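Local atomic coordinates of alpha-glucosidase YIHQ (Escherichia coli, PDB entry 5AEG), a protein that hydrolyses alpha-sulfoquinovosides, among them the plant sulfolipid sulfoquinovosyl diacylglycerol, releasing sulfoquinovose that the bacterium degrades for carbon and sulfur. Residues Val282-Trp290 with Trp323-Tyr333; Ile253-Gln262 with Pro532-Pro542. One frame throughout, in Å; residues are numbered along the deposited sequence.

Contact 1: Val282-Trp290 with Trp323-Tyr333; sequences VNGIWAQDW and WNQEGVQFLAY
Ile285 and Trp323 meet at about a right angle where neighbouring parallel strands of the family 31 TIM barrel, 282-286 and 329-333, pack against the helix leading into the second. Ile285 CD1 sits over one face of the indole, 3.7 Å from the centroid of the six-membered ring and 6° off its normal, a CH-pi contact. With CG1 anti to the carbonyl carbon (chi1 -65°) and an extended chi2, the same branch passes Val328 CG1 on its way to the ring. Four backbone hydrogen bonds join the strands, running from Gln329 N to Asn283 O at one end to Ala287 N to Leu331 O at the other.

Two further tryptophans flank the C-terminal end. The Ala332 methyl lies squarely over the five-membered ring of Trp290, its CB 3.5 Å from the centroid, while Trp290 NE1 donates to a lone pair of Tyr333 O at 2.9 Å. The Tyr333 hydroxyl is hydrogen-bonded to the nucleophile Asp405, and Gln288 belongs to the sulfolipid-binding site. Trp286 is set differently: its NE1 reaches Ala332 O at 3.0 Å, the oxygen in the indole plane, but the hydrogen bond is bent at the hydrogen (N-H...O 132°) and the N-H comes from above the carbonyl plane of Ala332.

Contact 2: Ile253-Gln262 with Pro532-Pro542; sequences IYDGVTLGIQ and PMMRTHEGNRP
Glu538 lies across the end of Gln262, the two side chains crossing obliquely with carboxylate and amide planes 59° apart. Gln262 NE2 donates to Glu538 OE1 at 3.0 Å, approaching from above the carboxylate plane, and the second oxygen, OE2, accepts a weak bond from the backbone N of Gln262. Both carboxylate oxygens therefore hold one residue, by its amide and by its main chain. The other end of the Gln262 amide, OE1, is engaged by Gln288 of the substrate site.

Further back, Thr536 takes the place of a backbone acceptor. A chi1 of 79° puts OG1 between its own N and carbonyl carbon, where it receives Gly260 N at 2.8 Å along a nearly straight bond (168°). Gly260, having no side chain, lies close against Thr536 and His537, its CA 4.7 Å from His537 CA. A water joins Thr536 OG1 to Gly260 O.

Regular parallel pairing is confined to Thr258: its N donates to Met534 O at 2.9 Å and its O accepts Thr536 N at 3.1 Å. Beside it, Thr258 CG2 touches Arg535 CG at 4.0 Å before the arginine bends at chi3, its guanidinium forming a salt bridge with Asp504. On the other face Val257 CG2 packs against Met534 CB and Thr536 CG2, under helix 552-567. At the N-terminal end, Ile253 CG2 lies 4.1 Å from Met533 CB.

These are the first and last strands of the beta/alpha-barrel meeting to close the cylinder; the loop after strand 534-536 carries the substrate-binding His537, and Gln262, after strand 257-260, bonds the substrate-binding Gln288.

Contacts 1 and 2 have centres 10 Å apart and belong to the same eight-stranded parallel barrel, in which strand 257-260 lies between 282-286 and 534-536. Four consecutive barrel strands thus run 329-334, 282-286, 257-260, 534-536. Along the chain, contact 1 is nested inside the loop closed by contact 2, which joins segments separated by 269 residues. The two contacts touch directly: Gly284 O lies 2.8 Å from Leu259 N, and Asn283 OD1 is 2.7 Å from Thr258 OG1, both probable hydrogen bonds. Closure of the barrel brings Gln288 and His537, distant in sequence, into one sulfolipid-binding site.

Contact 1: Val282-Trp290 with Trp323-Tyr333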
loop_
_atom_site.group_PDB
_atom_site.type_symbol
_atom_site.label_atom_id
_atom_site.label_comp_id
_atom_site.label_asym_id
_atom_site.label_seq_id
_atom_site.Cartn_x
_atom_site.Cartn_y
_atom_site.Cartn_z
ATOM N N VAL A 282 13.157 -19.043 -12.382
ATOM C CA VAL A 282 13.656 -17.671 -12.192
ATOM C C VAL A 282 13.172 -16.868 -13.358
ATOM O O VAL A 282 13.483 -17.199 -14.512
ATOM C CB VAL A 282 15.189 -17.594 -12.120
ATOM C CG1 VAL A 282 15.647 -16.148 -11.886
ATOM C CG2 VAL A 282 15.746 -18.403 -10.992
ATOM N N ASN A 283 12.412 -15.816 -13.097
ATOM C CA ASN A 283 11.903 -14.967 -14.175
ATOM C C ASN A 283 12.646 -13.646 -14.318
ATOM O O ASN A 283 12.332 -12.793 -15.212
ATOM C CB ASN A 283 10.418 -14.715 -14.003
ATOM C CG ASN A 283 10.077 -13.732 -12.875
ATOM O OD1 ASN A 283 10.888 -13.443 -12.000
ATOM N ND2 ASN A 283 8.867 -13.219 -12.919
ATOM N N GLY A 284 13.577 -13.410 -13.398
ATOM C CA GLY A 284 14.162 -12.062 -13.316
ATOM C C GLY A 284 15.265 -11.896 -12.321
ATOM O O GLY A 284 15.391 -12.661 -11.371
ATOM N N ILE A 285 15.995 -10.824 -12.525
ATOM C CA ILE A 285 16.972 -10.280 -11.632
ATOM C C ILE A 285 16.641 -8.804 -11.350
ATOM O O ILE A 285 16.495 -8.001 -12.275
ATOM C CB ILE A 285 18.347 -10.321 -12.342
ATOM C CG1 ILE A 285 18.748 -11.811 -12.561
ATOM C CG2 ILE A 285 19.409 -9.622 -11.493
ATOM C CD1 ILE A 285 20.019 -11.937 -13.331
ATOM N N TRP A 286 16.574 -8.471 -10.101
ATOM C CA TRP A 286 16.234 -7.104 -9.649
ATOM C C TRP A 286 17.499 -6.637 -8.882
ATOM O O TRP A 286 17.863 -7.196 -7.851
ATOM C CB TRP A 286 15.036 -7.143 -8.678
ATOM C CG TRP A 286 14.897 -5.800 -8.001
ATOM C CD1 TRP A 286 14.787 -4.602 -8.612
ATOM C CD2 TRP A 286 15.009 -5.539 -6.607
ATOM N NE1 TRP A 286 14.760 -3.583 -7.681
ATOM C CE2 TRP A 286 14.888 -4.141 -6.429
ATOM C CE3 TRP A 286 15.094 -6.343 -5.497
ATOM C CZ2 TRP A 286 14.996 -3.538 -5.165
ATOM C CZ3 TRP A 286 15.117 -5.731 -4.224
ATOM C CH2 TRP A 286 15.114 -4.357 -4.091
ATOM N N ALA A 287 18.210 -5.693 -9.480
ATOM C CA ALA A 287 19.498 -5.210 -8.977
ATOM C C ALA A 287 19.358 -3.716 -8.709
ATOM O O ALA A 287 19.506 -2.857 -9.626
ATOM C CB ALA A 287 20.607 -5.451 -10.035
ATOM N N GLN A 288 19.052 -3.377 -7.477
ATOM C CA GLN A 288 18.831 -1.958 -7.169
ATOM C C GLN A 288 20.117 -1.062 -7.261
ATOM O O GLN A 288 19.970 0.183 -7.355
ATOM C CB GLN A 288 18.144 -1.783 -5.841
ATOM C CG GLN A 288 18.927 -2.261 -4.624
ATOM C CD GLN A 288 18.246 -1.890 -3.308
ATOM O OE1 GLN A 288 17.204 -1.212 -3.286
ATOM N NE2 GLN A 288 18.934 -2.220 -2.198
ATOM N N ASP A 289 21.295 -1.693 -7.204
ATOM C CA ASP A 289 22.589 -0.968 -7.389
ATOM C C ASP A 289 23.060 -0.811 -8.837
ATOM O O ASP A 289 24.230 -0.454 -9.018
ATOM C CB ASP A 289 23.731 -1.564 -6.464
ATOM C CG ASP A 289 24.093 -2.951 -6.792
ATOM O OD1 ASP A 289 23.215 -3.654 -7.344
ATOM O OD2 ASP A 289 25.258 -3.367 -6.567
ATOM N N TRP A 290 22.135 -0.931 -9.809
ATOM C CA TRP A 290 22.358 -0.710 -11.201
ATOM C C TRP A 290 22.996 0.651 -11.541
ATOM O O TRP A 290 23.693 0.772 -12.556
ATOM C CB TRP A 290 21.095 -0.897 -11.995
ATOM C CG TRP A 290 20.160 0.255 -11.872
ATOM C CD1 TRP A 290 19.541 0.671 -10.730
ATOM C CD2 TRP A 290 19.816 1.202 -12.883
ATOM N NE1 TRP A 290 18.815 1.797 -10.989
ATOM C CE2 TRP A 290 18.988 2.163 -12.289
ATOM C CE3 TRP A 290 20.150 1.345 -14.231
ATOM C CZ2 TRP A 290 18.423 3.258 -13.018
ATOM C CZ3 TRP A 290 19.575 2.417 -14.974
ATOM C CH2 TRP A 290 18.733 3.361 -14.333
ATOM N N TRP A 323 20.045 -12.212 -21.213
ATOM C CA TRP A 323 19.104 -12.746 -20.206
ATOM C C TRP A 323 17.693 -12.836 -20.766
ATOM O O TRP A 323 16.980 -13.842 -20.549
ATOM C CB TRP A 323 19.165 -11.868 -18.882
ATOM C CG TRP A 323 20.421 -12.050 -18.049
ATOM C CD1 TRP A 323 21.218 -13.114 -17.997
ATOM C CD2 TRP A 323 20.987 -11.083 -17.133
ATOM N NE1 TRP A 323 22.244 -12.915 -17.097
ATOM C CE2 TRP A 323 22.132 -11.662 -16.578
ATOM C CE3 TRP A 323 20.628 -9.785 -16.752
ATOM C CZ2 TRP A 323 22.892 -11.028 -15.610
ATOM C CZ3 TRP A 323 21.441 -9.127 -15.813
ATOM C CH2 TRP A 323 22.548 -9.753 -15.267
ATOM N N ASN A 324 17.279 -11.809 -21.497
ATOM C CA ASN A 324 15.940 -11.797 -22.067
ATOM C C ASN A 324 15.777 -13.013 -23.005
ATOM O O ASN A 324 14.803 -13.759 -22.913
ATOM C CB ASN A 324 15.668 -10.520 -22.816
ATOM C CG ASN A 324 15.525 -9.331 -21.939
ATOM O OD1 ASN A 324 15.486 -9.356 -20.641
ATOM N ND2 ASN A 324 15.425 -8.257 -22.599
ATOM N N GLN A 325 16.782 -13.276 -23.837
ATOM C CA GLN A 325 16.783 -14.538 -24.645
ATOM C C GLN A 325 16.571 -15.793 -23.903
ATOM O O GLN A 325 16.002 -16.719 -24.471
ATOM C CB GLN A 325 18.052 -14.692 -25.482
ATOM C CG GLN A 325 17.949 -13.839 -26.756
ATOM C CD GLN A 325 19.323 -13.534 -27.373
ATOM O OE1 GLN A 325 20.272 -14.308 -27.205
ATOM N NE2 GLN A 325 19.427 -12.417 -28.107
ATOM N N GLU A 326 17.020 -15.856 -22.654
ATOM C CA GLU A 326 16.833 -17.022 -21.789
ATOM C C GLU A 326 15.591 -16.925 -20.870
ATOM O O GLU A 326 15.482 -17.680 -19.894
ATOM C CB GLU A 326 18.069 -17.145 -20.910
ATOM C CG GLU A 326 19.364 -17.306 -21.694
ATOM C CD GLU A 326 20.602 -17.185 -20.820
ATOM O OE1 GLU A 326 20.523 -16.755 -19.612
ATOM O OE2 GLU A 326 21.683 -17.465 -21.384
ATOM N N GLY A 327 14.699 -15.984 -21.102
ATOM C CA GLY A 327 13.494 -15.866 -20.241
ATOM C C GLY A 327 13.699 -15.150 -18.880
ATOM O O GLY A 327 12.992 -15.427 -17.921
ATOM N N VAL A 328 14.653 -14.207 -18.808
ATOM C CA VAL A 328 15.006 -13.479 -17.565
ATOM C C VAL A 328 14.951 -12.011 -17.890
ATOM O O VAL A 328 15.662 -11.478 -18.780
ATOM C CB VAL A 328 16.390 -13.882 -17.045
ATOM C CG1 VAL A 328 16.814 -13.149 -15.793
ATOM C CG2 VAL A 328 16.444 -15.378 -16.812
ATOM N N GLN A 329 14.097 -11.339 -17.145
ATOM C CA GLN A 329 13.973 -9.869 -17.207
ATOM C C GLN A 329 14.931 -9.199 -16.229
ATOM O O GLN A 329 15.374 -9.827 -15.234
ATOM C CB GLN A 329 12.540 -9.499 -16.852
ATOM C CG GLN A 329 11.509 -9.888 -17.905
ATOM C CD GLN A 329 11.637 -9.039 -19.177
ATOM O OE1 GLN A 329 11.941 -7.885 -19.134
ATOM N NE2 GLN A 329 11.504 -9.657 -20.289
ATOM N N PHE A 330 15.285 -7.939 -16.508
ATOM C CA PHE A 330 16.145 -7.179 -15.618
ATOM C C PHE A 330 15.331 -6.044 -15.049
ATOM O O PHE A 330 14.664 -5.280 -15.799
ATOM C CB PHE A 330 17.379 -6.550 -16.340
ATOM C CG PHE A 330 18.269 -5.816 -15.409
ATOM C CD1 PHE A 330 19.071 -6.513 -14.530
ATOM C CD2 PHE A 330 18.246 -4.446 -15.345
ATOM C CE1 PHE A 330 19.876 -5.831 -13.630
ATOM C CE2 PHE A 330 19.051 -3.767 -14.433
ATOM C CZ PHE A 330 19.837 -4.460 -13.580
ATOM N N LEU A 331 15.385 -5.927 -13.742
ATOM C CA LEU A 331 14.635 -4.869 -13.043
ATOM C C LEU A 331 15.544 -3.971 -12.229
ATOM O O LEU A 331 16.502 -4.427 -11.584
ATOM C CB LEU A 331 13.544 -5.464 -12.139
ATOM C CG LEU A 331 12.389 -6.226 -12.752
ATOM C CD1 LEU A 331 12.754 -7.664 -13.027
ATOM C CD2 LEU A 331 11.156 -6.211 -11.836
ATOM N N ALA A 332 15.233 -2.698 -12.194
ATOM C CA ALA A 332 16.114 -1.691 -11.571
ATOM C C ALA A 332 15.425 -0.921 -10.471
ATOM O O ALA A 332 14.592 -1.479 -9.809
ATOM C CB ALA A 332 16.709 -0.804 -12.674
ATOM N N TYR A 333 15.811 0.323 -10.203
ATOM C CA TYR A 333 15.357 1.077 -9.058
ATOM C C TYR A 333 15.397 2.563 -9.421
ATOM O O TYR A 333 16.396 3.036 -10.044
ATOM C CB TYR A 333 16.279 0.820 -7.850
ATOM C CG TYR A 333 15.997 1.627 -6.630
ATOM C CD1 TYR A 333 16.419 2.982 -6.524
ATOM C CD2 TYR A 333 15.367 1.090 -5.535
ATOM C CE1 TYR A 333 16.112 3.728 -5.398
ATOM C CE2 TYR A 333 15.077 1.843 -4.395
ATOM C CZ TYR A 333 15.446 3.173 -4.343
ATOM O OH TYR A 333 15.199 3.909 -3.258
HETATM O O HOH W 1 10.888 -13.634 -17.563
#

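Contact 2: Ile253-Gln262 with Pro532-Pro542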
loop_
_atom_site.group_PDB
_atom_site.type_symbol
_atom_site.label_atom_id
_atom_site.label_comp_id
_atom_site.label_asym_id
_atom_site.label_seq_id
_atom_site.Cartn_x
_atom_site.Cartn_y
_atom_site.Cartn_z
ATOM N N ILE A 253 5.568 -12.318 -15.202
ATOM C CA ILE A 253 5.462 -12.280 -13.715
ATOM C C ILE A 253 5.145 -13.629 -13.099
ATOM O O ILE A 253 5.681 -13.975 -12.065
ATOM C CB ILE A 253 4.431 -11.227 -13.232
ATOM C CG1 ILE A 253 4.882 -9.820 -13.638
ATOM C CG2 ILE A 253 4.324 -11.295 -11.700
ATOM C CD1 ILE A 253 6.065 -9.246 -12.879
ATOM N N TYR A 254 4.390 -14.437 -13.837
ATOM C CA TYR A 254 3.988 -15.744 -13.379
ATOM C C TYR A 254 5.032 -16.842 -13.549
ATOM O O TYR A 254 4.805 -18.000 -13.116
ATOM C CB TYR A 254 2.705 -16.165 -14.130
ATOM C CG TYR A 254 1.631 -15.144 -14.082
ATOM C CD1 TYR A 254 0.883 -14.954 -12.975
ATOM C CD2 TYR A 254 1.317 -14.400 -15.194
ATOM C CE1 TYR A 254 -0.113 -13.971 -12.935
ATOM C CE2 TYR A 254 0.348 -13.421 -15.173
ATOM C CZ TYR A 254 -0.362 -13.222 -14.017
ATOM O OH TYR A 254 -1.297 -12.260 -13.991
ATOM N N ASP A 255 6.163 -16.525 -14.190
ATOM C CA ASP A 255 7.088 -17.552 -14.632
ATOM C C ASP A 255 8.201 -17.896 -13.640
ATOM O O ASP A 255 9.059 -18.791 -13.915
ATOM C CB ASP A 255 7.656 -17.216 -15.985
ATOM C CG ASP A 255 6.618 -17.178 -17.046
ATOM O OD1 ASP A 255 5.528 -17.749 -16.917
ATOM O OD2 ASP A 255 6.886 -16.534 -18.034
ATOM N N GLY A 256 8.197 -17.260 -12.486
ATOM C CA GLY A 256 9.120 -17.665 -11.435
ATOM C C GLY A 256 9.441 -16.549 -10.463
ATOM O O GLY A 256 8.716 -15.558 -10.412
ATOM N N VAL A 257 10.548 -16.724 -9.719
ATOM C CA VAL A 257 10.984 -15.723 -8.712
ATOM C C VAL A 257 11.889 -14.740 -9.367
ATOM O O VAL A 257 12.732 -15.130 -10.206
ATOM C CB VAL A 257 11.651 -16.349 -7.493
ATOM C CG1 VAL A 257 12.944 -17.120 -7.775
ATOM C CG2 VAL A 257 11.913 -15.296 -6.408
ATOM N N THR A 258 11.740 -13.474 -8.956
ATOM C CA THR A 258 12.694 -12.412 -9.325
ATOM C C THR A 258 13.760 -12.356 -8.210
ATOM O O THR A 258 13.453 -12.096 -7.021
ATOM C CB THR A 258 11.965 -11.080 -9.522
ATOM O OG1 THR A 258 11.107 -11.147 -10.669
ATOM C CG2 THR A 258 12.983 -9.881 -9.654
ATOM N N LEU A 259 15.030 -12.559 -8.562
ATOM C CA LEU A 259 16.080 -12.647 -7.554
ATOM C C LEU A 259 16.631 -11.282 -7.272
ATOM O O LEU A 259 17.053 -10.580 -8.210
ATOM C CB LEU A 259 17.215 -13.541 -8.027
ATOM C CG LEU A 259 16.867 -14.961 -8.320
ATOM C CD1 LEU A 259 18.014 -15.633 -9.072
ATOM C CD2 LEU A 259 16.576 -15.754 -7.083
ATOM N N GLY A 260 16.620 -10.868 -5.992
ATOM C CA GLY A 260 17.187 -9.547 -5.531
ATOM C C GLY A 260 18.642 -9.799 -5.314
ATOM O O GLY A 260 19.042 -10.610 -4.479
ATOM N N ILE A 261 19.430 -9.148 -6.173
ATOM C CA ILE A 261 20.883 -9.281 -6.159
ATOM C C ILE A 261 21.537 -7.881 -6.245
ATOM O O ILE A 261 21.061 -7.049 -6.944
ATOM C CB ILE A 261 21.373 -10.160 -7.292
ATOM C CG1 ILE A 261 20.626 -11.532 -7.338
ATOM C CG2 ILE A 261 22.893 -10.355 -7.158
ATOM C CD1 ILE A 261 20.859 -12.355 -8.604
ATOM N N GLN A 262 22.620 -7.683 -5.498
ATOM C CA GLN A 262 23.470 -6.509 -5.659
ATOM C C GLN A 262 24.916 -7.018 -5.863
ATOM O O GLN A 262 25.224 -8.174 -5.598
ATOM C CB GLN A 262 23.366 -5.653 -4.411
ATOM C CG GLN A 262 21.956 -5.148 -4.132
ATOM C CD GLN A 262 21.822 -4.326 -2.859
ATOM O OE1 GLN A 262 21.766 -3.086 -2.912
ATOM N NE2 GLN A 262 21.697 -4.978 -1.755
ATOM N N PRO A 532 0.521 -12.890 -5.913
ATOM C CA PRO A 532 0.765 -12.791 -7.320
ATOM C C PRO A 532 2.207 -12.495 -7.817
ATOM O O PRO A 532 2.441 -12.380 -9.060
ATOM C CB PRO A 532 -0.190 -11.669 -7.796
ATOM C CG PRO A 532 -0.462 -10.876 -6.623
ATOM C CD PRO A 532 -0.419 -11.857 -5.425
ATOM N N MET A 533 3.176 -12.367 -6.920
ATOM C CA MET A 533 4.544 -12.058 -7.380
ATOM C C MET A 533 5.520 -12.561 -6.329
ATOM O O MET A 533 5.299 -12.320 -5.154
ATOM C CB MET A 533 4.689 -10.545 -7.635
ATOM C CG MET A 533 6.075 -10.142 -8.093
ATOM S SD MET A 533 6.048 -8.449 -8.624
ATOM C CE MET A 533 7.822 -8.162 -8.756
ATOM N N MET A 534 6.565 -13.214 -6.778
ATOM C CA MET A 534 7.642 -13.702 -5.962
ATOM C C MET A 534 8.928 -12.903 -6.251
ATOM O O MET A 534 9.403 -12.901 -7.399
ATOM C CB MET A 534 7.948 -15.167 -6.253
ATOM C CG MET A 534 6.801 -16.103 -5.850
ATOM S SD MET A 534 7.270 -17.825 -5.869
ATOM C CE MET A 534 8.350 -18.079 -4.422
ATOM N N ARG A 535 9.469 -12.234 -5.222
ATOM C CA ARG A 535 10.663 -11.372 -5.405
ATOM C C ARG A 535 11.379 -11.311 -4.082
ATOM O O ARG A 535 10.721 -11.088 -3.048
ATOM C CB ARG A 535 10.276 -9.957 -5.875
ATOM C CG ARG A 535 11.528 -9.054 -6.003
ATOM C CD ARG A 535 11.203 -7.622 -6.267
ATOM N NE ARG A 535 10.262 -7.055 -5.244
ATOM C CZ ARG A 535 10.627 -6.711 -4.017
ATOM N NH1 ARG A 535 11.893 -6.879 -3.559
ATOM N NH2 ARG A 535 9.732 -6.230 -3.145
ATOM N N THR A 536 12.696 -11.596 -4.098
ATOM C CA THR A 536 13.502 -11.534 -2.924
ATOM C C THR A 536 14.194 -10.178 -2.719
ATOM O O THR A 536 14.129 -9.263 -3.593
ATOM C CB THR A 536 14.547 -12.665 -2.934
ATOM O OG1 THR A 536 15.624 -12.341 -3.776
ATOM C CG2 THR A 536 13.957 -14.011 -3.363
ATOM N N HIS A 537 14.725 -10.020 -1.534
ATOM C CA HIS A 537 15.479 -8.810 -1.165
ATOM C C HIS A 537 16.648 -9.231 -0.303
ATOM O O HIS A 537 16.492 -10.045 0.605
ATOM C CB HIS A 537 14.613 -7.830 -0.335
ATOM C CG HIS A 537 15.049 -6.387 -0.440
ATOM N ND1 HIS A 537 16.346 -5.958 -0.235
ATOM C CD2 HIS A 537 14.339 -5.248 -0.727
ATOM C CE1 HIS A 537 16.436 -4.656 -0.375
ATOM N NE2 HIS A 537 15.236 -4.197 -0.702
ATOM N N GLU A 538 17.841 -8.678 -0.562
ATOM C CA GLU A 538 18.941 -8.972 0.368
ATOM C C GLU A 538 18.802 -8.375 1.762
ATOM O O GLU A 538 19.356 -8.894 2.736
ATOM C CB GLU A 538 20.274 -8.559 -0.233
ATOM C CG GLU A 538 20.622 -9.326 -1.515
ATOM C CD GLU A 538 22.017 -8.946 -2.091
ATOM O OE1 GLU A 538 22.565 -7.882 -1.707
ATOM O OE2 GLU A 538 22.536 -9.716 -2.980
ATOM N N GLY A 539 17.965 -7.353 1.910
ATOM C CA GLY A 539 17.866 -6.555 3.163
ATOM C C GLY A 539 18.913 -5.449 3.213
ATOM O O GLY A 539 19.871 -5.427 2.417
ATOM N N ASN A 540 18.794 -4.551 4.167
ATOM C CA ASN A 540 19.724 -3.399 4.190
ATOM C C ASN A 540 21.157 -3.767 4.575
ATOM O O ASN A 540 22.066 -2.995 4.236
ATOM C CB ASN A 540 19.270 -2.240 5.062
ATOM C CG ASN A 540 19.041 -2.629 6.488
ATOM O OD1 ASN A 540 18.181 -3.425 6.754
ATOM N ND2 ASN A 540 19.883 -2.156 7.420
ATOM N N ARG A 541 21.320 -4.873 5.270
ATOM C CA ARG A 541 22.674 -5.466 5.725
ATOM C C ARG A 541 22.800 -6.893 5.228
ATOM O O ARG A 541 22.537 -7.875 5.977
ATOM C CB ARG A 541 22.840 -5.408 7.221
ATOM C CG ARG A 541 23.028 -3.992 7.810
ATOM C CD ARG A 541 23.152 -4.098 9.350
ATOM N NE ARG A 541 23.096 -2.765 9.967
ATOM C CZ ARG A 541 22.902 -2.492 11.259
ATOM N NH1 ARG A 541 22.660 -3.443 12.152
ATOM N NH2 ARG A 541 22.891 -1.219 11.651
ATOM N N PRO A 542 23.088 -7.028 3.937
ATOM C CA PRO A 542 22.992 -8.342 3.300
ATOM C C PRO A 542 23.795 -9.450 3.962
ATOM O O PRO A 542 23.341 -10.627 4.100
ATOM C CB PRO A 542 23.490 -8.051 1.894
ATOM C CG PRO A 542 23.118 -6.624 1.641
ATOM C CD PRO A 542 23.392 -5.967 2.965
HETATM O O HOH W 2 7.071 -13.516 -9.700
HETATM O O HOH W 3 17.639 -11.419 -2.306
HETATM O O HOH W 4 21.513 -12.036 -3.587
HETATM O O HOH W 5 21.252 -3.655 0.752
HETATM O O HOH W 6 24.749 -10.213 -3.891
#